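Local coordinates for protein sulfatase (Bacteroides fragilis CAG:558, PDB 6USS) that probably hydrolyses aryl sulfate esters as a calcium-dependent arylsulfatase of the human gut microbiota, captured here in a catalytically altered form, at residues P34-F39 and P385-M390; N156-I161 and N250-L255; V362-V367 and S406-L411. The protein carries 1 engineered substitution. One frame throughout, in Å; residues are numbered along the deposited sequence.

How the contacts relate
All three contacts attach to the large mixed sheet of the sulfatase fold and are mainly buried. Contact 2 joins two neighbouring parallel strands by main-chain hydrogen bonds, whereas contacts 1 and 3 lay short helices on the sheet mainly through apolar side chains, without hydrogen bonds between segments. Contact 1 lies between the other two, its centre about 10 Å from each of theirs. Its strand 35-41 pairs with strand 253-258 of contact 2, and its helix 383-390 is bonded to 406-411 of contact 3 through Ser-386 and Glu-389. Contacts 2 and 3 do not touch. Contact 2 has an exposed start, where Asn-250 meets a neighbouring subunit, while Trp-364 and Val-367 of contact 3 are partly exposed.

Contact 1 of 3, residues P34-F39 and P385-M390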
loop_
_atom_site.group_PDB
_atom_site.type_symbol
_atom_site.label_atom_id
_atom_site.label_comp_id
_atom_site.label_asym_id
_atom_site.label_seq_id
_atom_site.Cartn_x
_atom_site.Cartn_y
_atom_site.Cartn_z
ATOM N N PRO A 34 -12.813 17.020 6.107
ATOM C CA PRO A 34 -11.516 17.692 6.203
ATOM C C PRO A 34 -10.356 16.751 5.936
ATOM O O PRO A 34 -10.453 15.534 6.110
ATOM C CB PRO A 34 -11.491 18.180 7.654
ATOM C CG PRO A 34 -12.256 17.095 8.392
ATOM C CD PRO A 34 -13.348 16.653 7.432
ATOM N N ASN A 35 -9.245 17.340 5.508
ATOM C CA ASN A 35 -7.970 16.657 5.636
ATOM C C ASN A 35 -7.534 16.676 7.094
ATOM O O ASN A 35 -7.896 17.568 7.861
ATOM C CB ASN A 35 -6.899 17.317 4.774
ATOM C CG ASN A 35 -7.390 17.620 3.391
ATOM O OD1 ASN A 35 -7.625 16.723 2.585
ATOM N ND2 ASN A 35 -7.553 18.889 3.103
ATOM N N ILE A 36 -6.740 15.681 7.460
ATOM C CA ILE A 36 -6.228 15.511 8.803
ATOM C C ILE A 36 -4.723 15.303 8.716
ATOM O O ILE A 36 -4.253 14.416 7.993
ATOM C CB ILE A 36 -6.903 14.312 9.483
ATOM C CG1 ILE A 36 -8.428 14.500 9.464
ATOM C CG2 ILE A 36 -6.313 14.083 10.866
ATOM C CD1 ILE A 36 -9.233 13.357 10.076
ATOM N N ILE A 37 -3.971 16.116 9.450
ATOM C CA ILE A 37 -2.553 15.877 9.675
ATOM C C ILE A 37 -2.352 15.555 11.149
ATOM O O ILE A 37 -2.671 16.374 12.025
ATOM C CB ILE A 37 -1.689 17.076 9.279
ATOM C CG1 ILE A 37 -1.830 17.399 7.796
ATOM C CG2 ILE A 37 -0.230 16.779 9.618
ATOM C CD1 ILE A 37 -1.101 18.695 7.425
ATOM N N LEU A 38 -1.812 14.363 11.415
ATOM C CA LEU A 38 -1.327 13.957 12.732
ATOM C C LEU A 38 0.186 14.125 12.728
ATOM O O LEU A 38 0.897 13.363 12.061
ATOM C CB LEU A 38 -1.709 12.507 13.030
ATOM C CG LEU A 38 -1.169 11.910 14.325
ATOM C CD1 LEU A 38 -1.596 12.772 15.510
ATOM C CD2 LEU A 38 -1.689 10.481 14.487
ATOM N N PHE A 39 0.676 15.139 13.443
ATOM C CA PHE A 39 2.106 15.458 13.505
ATOM C C PHE A 39 2.590 14.900 14.839
ATOM O O PHE A 39 2.221 15.404 15.909
ATOM C CB PHE A 39 2.313 16.967 13.360
ATOM C CG PHE A 39 3.757 17.426 13.268
ATOM C CD1 PHE A 39 4.520 17.617 14.410
ATOM C CD2 PHE A 39 4.325 17.748 12.044
ATOM C CE1 PHE A 39 5.837 18.089 14.326
ATOM C CE2 PHE A 39 5.643 18.218 11.951
ATOM C CZ PHE A 39 6.397 18.383 13.089
ATOM N N PRO A 385 -10.691 6.517 17.816
ATOM C CA PRO A 385 -12.075 6.957 17.564
ATOM C C PRO A 385 -12.172 8.421 17.194
ATOM O O PRO A 385 -13.062 8.777 16.424
ATOM C CB PRO A 385 -12.800 6.696 18.898
ATOM C CG PRO A 385 -11.859 5.920 19.739
ATOM C CD PRO A 385 -10.483 6.211 19.245
ATOM N N SER A 386 -11.296 9.287 17.727
ATOM C CA SER A 386 -11.440 10.724 17.477
ATOM C C SER A 386 -11.126 11.066 16.031
ATOM O O SER A 386 -11.816 11.880 15.407
ATOM C CB SER A 386 -10.541 11.538 18.406
ATOM O OG SER A 386 -10.761 11.195 19.759
ATOM N N ILE A 387 -10.091 10.447 15.473
ATOM C CA ILE A 387 -9.714 10.763 14.104
ATOM C C ILE A 387 -10.765 10.222 13.128
ATOM O O ILE A 387 -11.132 10.892 12.158
ATOM C CB ILE A 387 -8.290 10.237 13.834
ATOM C CG1 ILE A 387 -7.275 11.187 14.487
ATOM C CG2 ILE A 387 -8.051 10.084 12.336
ATOM C CD1 ILE A 387 -5.899 10.605 14.779
ATOM N N LEU A 388 -11.304 9.027 13.399
ATOM C CA LEU A 388 -12.380 8.493 12.570
ATOM C C LEU A 388 -13.615 9.390 12.610
ATOM O O LEU A 388 -14.302 9.552 11.588
ATOM C CB LEU A 388 -12.715 7.074 13.023
ATOM C CG LEU A 388 -11.536 6.113 12.820
ATOM C CD1 LEU A 388 -11.860 4.734 13.349
ATOM C CD2 LEU A 388 -11.101 6.059 11.355
ATOM N N GLU A 389 -13.918 9.967 13.781
ATOM C CA GLU A 389 -15.058 10.870 13.903
ATOM C C GLU A 389 -14.789 12.191 13.194
ATOM O O GLU A 389 -15.692 12.766 12.574
ATOM C CB GLU A 389 -15.385 11.108 15.377
ATOM C CG GLU A 389 -16.466 12.160 15.628
ATOM C CD GLU A 389 -16.973 12.151 17.076
ATOM O OE1 GLU A 389 -16.500 11.303 17.883
ATOM O OE2 GLU A 389 -17.861 12.979 17.401
ATOM N N MET A 390 -13.554 12.689 13.278
ATOM C CA MET A 390 -13.206 13.888 12.533
ATOM C C MET A 390 -13.400 13.658 11.050
ATOM O O MET A 390 -13.805 14.569 10.314
ATOM C CB MET A 390 -11.758 14.289 12.816
ATOM C CG MET A 390 -11.518 14.965 14.133
ATOM S SD MET A 390 -9.761 14.848 14.505
ATOM C CE MET A 390 -9.572 15.949 15.889
#
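Helix 383-390 packs on the central sheet of the alkaline phosphatase-like sulfatase fold, with Ile-387 meeting Ile-36 and Leu-38 of strand 35-41 and Met-390 meeting Ile-36. Strand and helix run nearly antiparallel, at 156°, and their axes come within 9.8 Å, a spacing filled by side chains from both sides. Ile-36 has the largest area covered by the helix. Its CG1 lies beside the backbone N, and a fully extended chi2 of 178° sends CD1 out to the helix. There Ile-36 CD1 comes to 3.7 Å from the carbonyl oxygen of Ile-387. It lies between residues about one turn apart, with Ile-36 CD1 3.8 Å from Met-390 CB and 4.1 Å from Ile-387 CG2. Met-390 touches through the root of its side chain, while the extended chain beyond CG carries the sulfur away from the strand. Further along the strand, Leu-38 CD2 faces Ile-387 CD1 at 4.2 Å. At the start of the strand, Pro-34 CG lies 3.5 Å from the carbonyl oxygen of Met-390, at the end of the helix. Leu-388, pointing away from the strand, packs on helix 149-155, whose Leu-153 also meets Ile-387, and the other face of the strand sends Ile-37 and Phe-39 to helix 283-308. The sheet is thus covered on both faces here, and the side chain of Leu-38 is about 13 Å from the bound calcium ion. C-H groups of the strand side meet both apolar carbons and carbonyl oxygens of the helix, and with no hydrogen bond between the segments, packing holds the join.

Contact 2 of 3, residues N156-I161 and N250-L255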
loop_
_atom_site.group_PDB
_atom_site.type_symbol
_atom_site.label_atom_id
_atom_site.label_comp_id
_atom_site.label_asym_id
_atom_site.label_seq_id
_atom_site.Cartn_x
_atom_site.Cartn_y
_atom_site.Cartn_z
ATOM N N ASN A 156 -12.717 4.324 3.615
ATOM C CA ASN A 156 -13.786 5.314 3.572
ATOM C C ASN A 156 -13.470 6.495 2.660
ATOM O O ASN A 156 -14.176 7.506 2.713
ATOM C CB ASN A 156 -14.102 5.822 4.976
ATOM C CG ASN A 156 -15.035 4.902 5.724
ATOM O OD1 ASN A 156 -16.254 5.089 5.711
ATOM N ND2 ASN A 156 -14.468 3.902 6.392
ATOM N N GLY A 157 -12.420 6.400 1.836
ATOM C CA GLY A 157 -12.165 7.386 0.803
ATOM C C GLY A 157 -10.990 8.309 1.033
ATOM O O GLY A 157 -10.725 9.155 0.176
ATOM N N TYR A 158 -10.260 8.174 2.130
ATOM C CA TYR A 158 -9.109 9.037 2.352
ATOM C C TYR A 158 -7.888 8.545 1.585
ATOM O O TYR A 158 -7.706 7.341 1.369
ATOM C CB TYR A 158 -8.789 9.122 3.843
ATOM C CG TYR A 158 -9.569 10.206 4.543
ATOM C CD1 TYR A 158 -10.936 10.048 4.799
ATOM C CD2 TYR A 158 -8.949 11.391 4.945
ATOM C CE1 TYR A 158 -11.661 11.031 5.443
ATOM C CE2 TYR A 158 -9.665 12.380 5.588
ATOM C CZ TYR A 158 -11.021 12.202 5.831
ATOM O OH TYR A 158 -11.730 13.204 6.471
ATOM N N HIS A 159 -7.063 9.498 1.142
ATOM C CA HIS A 159 -5.729 9.202 0.624
ATOM C C HIS A 159 -4.769 9.254 1.812
ATOM O O HIS A 159 -4.587 10.314 2.418
ATOM C CB HIS A 159 -5.331 10.193 -0.467
ATOM C CG HIS A 159 -3.918 10.030 -0.945
ATOM N ND1 HIS A 159 -3.461 8.874 -1.545
ATOM C CD2 HIS A 159 -2.860 10.877 -0.911
ATOM C CE1 HIS A 159 -2.187 9.020 -1.869
ATOM N NE2 HIS A 159 -1.797 10.226 -1.495
ATOM N N THR A 160 -4.178 8.109 2.165
ATOM C CA THR A 160 -3.451 7.958 3.422
ATOM C C THR A 160 -1.949 7.977 3.179
ATOM O O THR A 160 -1.441 7.216 2.346
ATOM C CB THR A 160 -3.853 6.654 4.105
ATOM O OG1 THR A 160 -3.676 5.575 3.185
ATOM C CG2 THR A 160 -5.311 6.702 4.490
ATOM N N ILE A 161 -1.244 8.833 3.913
ATOM C CA ILE A 161 0.189 9.035 3.744
ATOM C C ILE A 161 0.872 8.821 5.086
ATOM O O ILE A 161 0.478 9.435 6.086
ATOM C CB ILE A 161 0.514 10.449 3.228
ATOM C CG1 ILE A 161 -0.258 10.760 1.955
ATOM C CG2 ILE A 161 2.011 10.616 3.036
ATOM C CD1 ILE A 161 -0.248 12.220 1.605
ATOM N N ASN A 250 -9.115 13.747 -6.161
ATOM C CA ASN A 250 -10.316 14.375 -5.617
ATOM C C ASN A 250 -10.867 13.536 -4.455
ATOM O O ASN A 250 -11.918 12.892 -4.531
ATOM C CB ASN A 250 -11.353 14.601 -6.707
ATOM C CG ASN A 250 -12.636 15.168 -6.146
ATOM O OD1 ASN A 250 -12.609 16.057 -5.289
ATOM N ND2 ASN A 250 -13.768 14.617 -6.575
ATOM N N GLN A 251 -10.124 13.591 -3.346
ATOM C CA GLN A 251 -10.402 12.879 -2.102
ATOM C C GLN A 251 -9.632 13.580 -0.991
ATOM O O GLN A 251 -8.587 14.186 -1.258
ATOM C CB GLN A 251 -9.992 11.388 -2.190
ATOM C CG GLN A 251 -8.586 11.126 -2.741
ATOM C CD GLN A 251 -8.174 9.644 -2.751
ATOM O OE1 GLN A 251 -8.708 8.818 -2.001
ATOM N NE2 GLN A 251 -7.225 9.310 -3.618
ATOM N N PRO A 252 -10.107 13.524 0.250
ATOM C CA PRO A 252 -9.341 14.118 1.346
ATOM C C PRO A 252 -8.140 13.243 1.663
ATOM O O PRO A 252 -8.054 12.078 1.257
ATOM C CB PRO A 252 -10.333 14.142 2.506
ATOM C CG PRO A 252 -11.225 12.965 2.237
ATOM C CD PRO A 252 -11.297 12.797 0.725
ATOM N N PHE A 253 -7.198 13.816 2.402
ATOM C CA PHE A 253 -6.001 13.080 2.762
ATOM C C PHE A 253 -5.836 12.990 4.277
ATOM O O PHE A 253 -6.442 13.735 5.060
ATOM C CB PHE A 253 -4.748 13.696 2.116
ATOM C CG PHE A 253 -4.388 15.067 2.632
ATOM C CD1 PHE A 253 -3.722 15.231 3.849
ATOM C CD2 PHE A 253 -4.666 16.197 1.876
ATOM C CE1 PHE A 253 -3.381 16.492 4.300
ATOM C CE2 PHE A 253 -4.316 17.466 2.325
ATOM C CZ PHE A 253 -3.685 17.618 3.529
ATOM N N PHE A 254 -5.008 12.039 4.673
ATOM C CA PHE A 254 -4.571 11.903 6.048
ATOM C C PHE A 254 -3.066 11.721 5.971
ATOM O O PHE A 254 -2.588 10.786 5.322
ATOM C CB PHE A 254 -5.258 10.722 6.721
ATOM C CG PHE A 254 -4.640 10.327 8.015
ATOM C CD1 PHE A 254 -4.781 11.121 9.139
ATOM C CD2 PHE A 254 -3.911 9.147 8.119
ATOM C CE1 PHE A 254 -4.211 10.742 10.357
ATOM C CE2 PHE A 254 -3.328 8.767 9.333
ATOM C CZ PHE A 254 -3.485 9.563 10.448
ATOM N N LEU A 255 -2.326 12.649 6.554
ATOM C CA LEU A 255 -0.880 12.567 6.621
ATOM C C LEU A 255 -0.481 12.258 8.055
ATOM O O LEU A 255 -0.762 13.048 8.960
ATOM C CB LEU A 255 -0.252 13.875 6.156
ATOM C CG LEU A 255 1.239 14.013 6.481
ATOM C CD1 LEU A 255 1.998 12.882 5.869
ATOM C CD2 LEU A 255 1.788 15.352 5.982
#
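His-159, Thr-160 and Ile-161 pair in parallel with Phe-253, Phe-254 and Leu-255, setting strand 159-164 beside strand 253-258 in the central sheet. The tight part begins with His-159, whose N donates to Pro-252 O at 2.8 Å in an almost straight bond (175°) lying in the carbonyl plane. His-159 O then accepts from Phe-254 N at 2.9 Å, and Ile-161 N returns to Phe-254 O at 2.8 Å, nearly in line with the C=O bond. Just before the paired residues, the side chains of Tyr-158 and Pro-252 cross at about a right angle, with Pro-252 CG over the centre of the Tyr-158 ring face, 3.6 Å from the centroid and only 6° off the normal, in a CH-pi contact. The edge of the same ring brings Tyr-158 CD2 to 3.4 Å from Phe-253 O, and its hydroxyl bonds to Pro-34 O. Buried Gly-157, with positive phi, ends helix 149-155 in a Schellman motif, and Gly-157 O lies 3.7 Å from Pro-252 CD. On the face shared by His-159 and Ile-161, Ile-161 CG2 meets Leu-255 CD1 at 3.6 Å, crossing obliquely; the imidazole itself is held by Glu-184. The start of 250-255 is looser. The side chain of partly exposed Gln-251 comes against His-159 CB, while exposed Asn-250 makes a hydrogen bond through ND2 to Asn-139 O of a neighbouring subunit. The chemistry thus changes along the contact: regular main-chain bonding fixes the strand register inside the fold, and a tyrosine-proline CH-pi contact lies at its beginning, just before the polar residues at the subunit boundary.

Contact 3 of 3, residues V362-V367 and S406-L411; sequences VRWPGV and SFIPLL
Leu-411 of helix 408-412 sits between Val-362 and Trp-364 where strand 357-363 of the central sheet runs out into a turn, so that a short helix covers the end of a strand in the sulfatase alpha/beta fold. The two branches of Leu-411 divide the work. Leu-411 CD2 goes to the strand and comes to 3.8 Å from Val-362 CG1, the two side chains crossing at about a right angle. The side chains of Trp-364 and Leu-411 also cross at about a right angle, and Leu-411 CD1 arrives at the rim of the indole near the ring plane, 3.9 Å from Trp-364 CZ3. Ile-408, one turn earlier, approaches the same edge more distantly, with Ile-408 CG1 4.4 Å from Trp-364 CZ3. The indole swings toward the helix with CG anti to the backbone N (chi1 -172°), and one face is covered by Val-367, whose CG1 lies 3.5 Å above the plane, over its centre. The turn that brings Val-367 there is closed by its N bonding to Trp-364 O. Leu-411 also touches Val-77 and Phe-79 of strand 77-83. The helix begins behind its N-cap residue Phe-407 with an ST turn, in which Ser-406 OG accepts from Ile-408 N at 3.3 Å and 163°.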
loop_
_atom_site.group_PDB
_atom_site.type_symbol
_atom_site.label_atom_id
_atom_site.label_comp_id
_atom_site.label_asym_id
_atom_site.label_seq_id
_atom_site.Cartn_x
_atom_site.Cartn_y
_atom_site.Cartn_z
ATOM N N VAL A 362 -4.533 20.949 18.956
ATOM C CA VAL A 362 -5.429 20.663 17.848
ATOM C C VAL A 362 -5.903 21.975 17.248
ATOM O O VAL A 362 -6.453 22.831 17.956
ATOM C CB VAL A 362 -6.622 19.794 18.270
ATOM C CG1 VAL A 362 -7.662 19.764 17.161
ATOM C CG2 VAL A 362 -6.157 18.386 18.634
ATOM N N ARG A 363 -5.664 22.140 15.952
ATOM C CA ARG A 363 -6.287 23.186 15.163
ATOM C C ARG A 363 -7.359 22.516 14.331
ATOM O O ARG A 363 -7.150 21.419 13.809
ATOM C CB ARG A 363 -5.279 23.908 14.262
ATOM C CG ARG A 363 -5.858 25.124 13.517
ATOM C CD ARG A 363 -4.780 25.928 12.780
ATOM N NE ARG A 363 -4.314 25.282 11.553
ATOM C CZ ARG A 363 -3.236 25.657 10.861
ATOM N NH1 ARG A 363 -2.499 26.686 11.266
ATOM N NH2 ARG A 363 -2.893 25.005 9.751
ATOM N N TRP A 364 -8.512 23.151 14.251
ATOM C CA TRP A 364 -9.673 22.657 13.525
ATOM C C TRP A 364 -10.520 23.886 13.216
ATOM O O TRP A 364 -11.463 24.200 13.960
ATOM C CB TRP A 364 -10.423 21.625 14.370
ATOM C CG TRP A 364 -11.533 20.896 13.665
ATOM C CD1 TRP A 364 -11.978 21.103 12.393
ATOM C CD2 TRP A 364 -12.337 19.839 14.203
ATOM N NE1 TRP A 364 -13.007 20.234 12.100
ATOM C CE2 TRP A 364 -13.247 19.449 13.197
ATOM C CE3 TRP A 364 -12.367 19.174 15.434
ATOM C CZ2 TRP A 364 -14.185 18.438 13.389
ATOM C CZ3 TRP A 364 -13.293 18.160 15.619
ATOM C CH2 TRP A 364 -14.190 17.802 14.598
ATOM N N PRO A 365 -10.180 24.631 12.163
ATOM C CA PRO A 365 -10.814 25.942 11.939
ATOM C C PRO A 365 -12.321 25.825 11.746
ATOM O O PRO A 365 -12.809 24.961 11.012
ATOM C CB PRO A 365 -10.114 26.460 10.674
ATOM C CG PRO A 365 -8.837 25.652 10.570
ATOM C CD PRO A 365 -9.159 24.313 11.147
ATOM N N GLY A 366 -13.060 26.697 12.431
ATOM C CA GLY A 366 -14.505 26.675 12.413
ATOM C C GLY A 366 -15.160 25.815 13.480
ATOM O O GLY A 366 -16.367 25.969 13.733
ATOM N N VAL A 367 -14.409 24.913 14.101
ATOM C CA VAL A 367 -14.931 23.987 15.094
ATOM C C VAL A 367 -14.307 24.243 16.457
ATOM O O VAL A 367 -15.004 24.349 17.466
ATOM C CB VAL A 367 -14.697 22.526 14.647
ATOM C CG1 VAL A 367 -15.162 21.534 15.727
ATOM C CG2 VAL A 367 -15.372 22.270 13.286
ATOM N N SER A 406 -13.606 8.857 22.254
ATOM C CA SER A 406 -13.502 10.084 21.474
ATOM C C SER A 406 -13.386 11.308 22.378
ATOM O O SER A 406 -14.102 11.426 23.377
ATOM C CB SER A 406 -14.705 10.226 20.560
ATOM O OG SER A 406 -14.528 11.349 19.738
ATOM N N PHE A 407 -12.443 12.199 22.057
ATOM C CA PHE A 407 -12.337 13.468 22.751
ATOM C C PHE A 407 -12.913 14.610 21.928
ATOM O O PHE A 407 -12.696 15.777 22.265
ATOM C CB PHE A 407 -10.887 13.774 23.158
ATOM C CG PHE A 407 -9.852 13.605 22.055
ATOM C CD1 PHE A 407 -9.727 14.547 21.036
ATOM C CD2 PHE A 407 -8.958 12.537 22.079
ATOM C CE1 PHE A 407 -8.765 14.406 20.024
ATOM C CE2 PHE A 407 -7.984 12.388 21.068
ATOM C CZ PHE A 407 -7.888 13.328 20.040
ATOM N N ILE A 408 -13.650 14.298 20.864
ATOM C CA ILE A 408 -14.348 15.313 20.078
ATOM C C ILE A 408 -15.248 16.142 20.998
ATOM O O ILE A 408 -15.371 17.362 20.788
ATOM C CB ILE A 408 -15.143 14.679 18.918
ATOM C CG1 ILE A 408 -14.262 14.419 17.697
ATOM C CG2 ILE A 408 -16.222 15.615 18.417
ATOM C CD1 ILE A 408 -12.914 13.850 17.992
ATOM N N PRO A 409 -15.898 15.564 22.018
ATOM C CA PRO A 409 -16.661 16.421 22.946
ATOM C C PRO A 409 -15.801 17.423 23.698
ATOM O O PRO A 409 -16.326 18.462 24.115
ATOM C CB PRO A 409 -17.339 15.420 23.897
ATOM C CG PRO A 409 -17.521 14.225 23.079
ATOM C CD PRO A 409 -16.291 14.147 22.177
ATOM N N LEU A 410 -14.504 17.162 23.888
ATOM C CA LEU A 410 -13.648 18.203 24.447
ATOM C C LEU A 410 -13.336 19.263 23.406
ATOM O O LEU A 410 -13.278 20.454 23.729
ATOM C CB LEU A 410 -12.359 17.598 24.999
ATOM C CG LEU A 410 -12.567 16.547 26.088
ATOM C CD1 LEU A 410 -11.285 15.761 26.353
ATOM C CD2 LEU A 410 -13.083 17.210 27.352
ATOM N N LEU A 411 -13.163 18.854 22.150
ATOM C CA LEU A 411 -12.849 19.822 21.101
ATOM C C LEU A 411 -14.008 20.785 20.865
ATOM O O LEU A 411 -13.796 21.958 20.539
ATOM C CB LEU A 411 -12.489 19.092 19.812
ATOM C CG LEU A 411 -11.208 18.275 19.918
ATOM C CD1 LEU A 411 -11.092 17.376 18.701
ATOM C CD2 LEU A 411 -9.984 19.175 20.058
#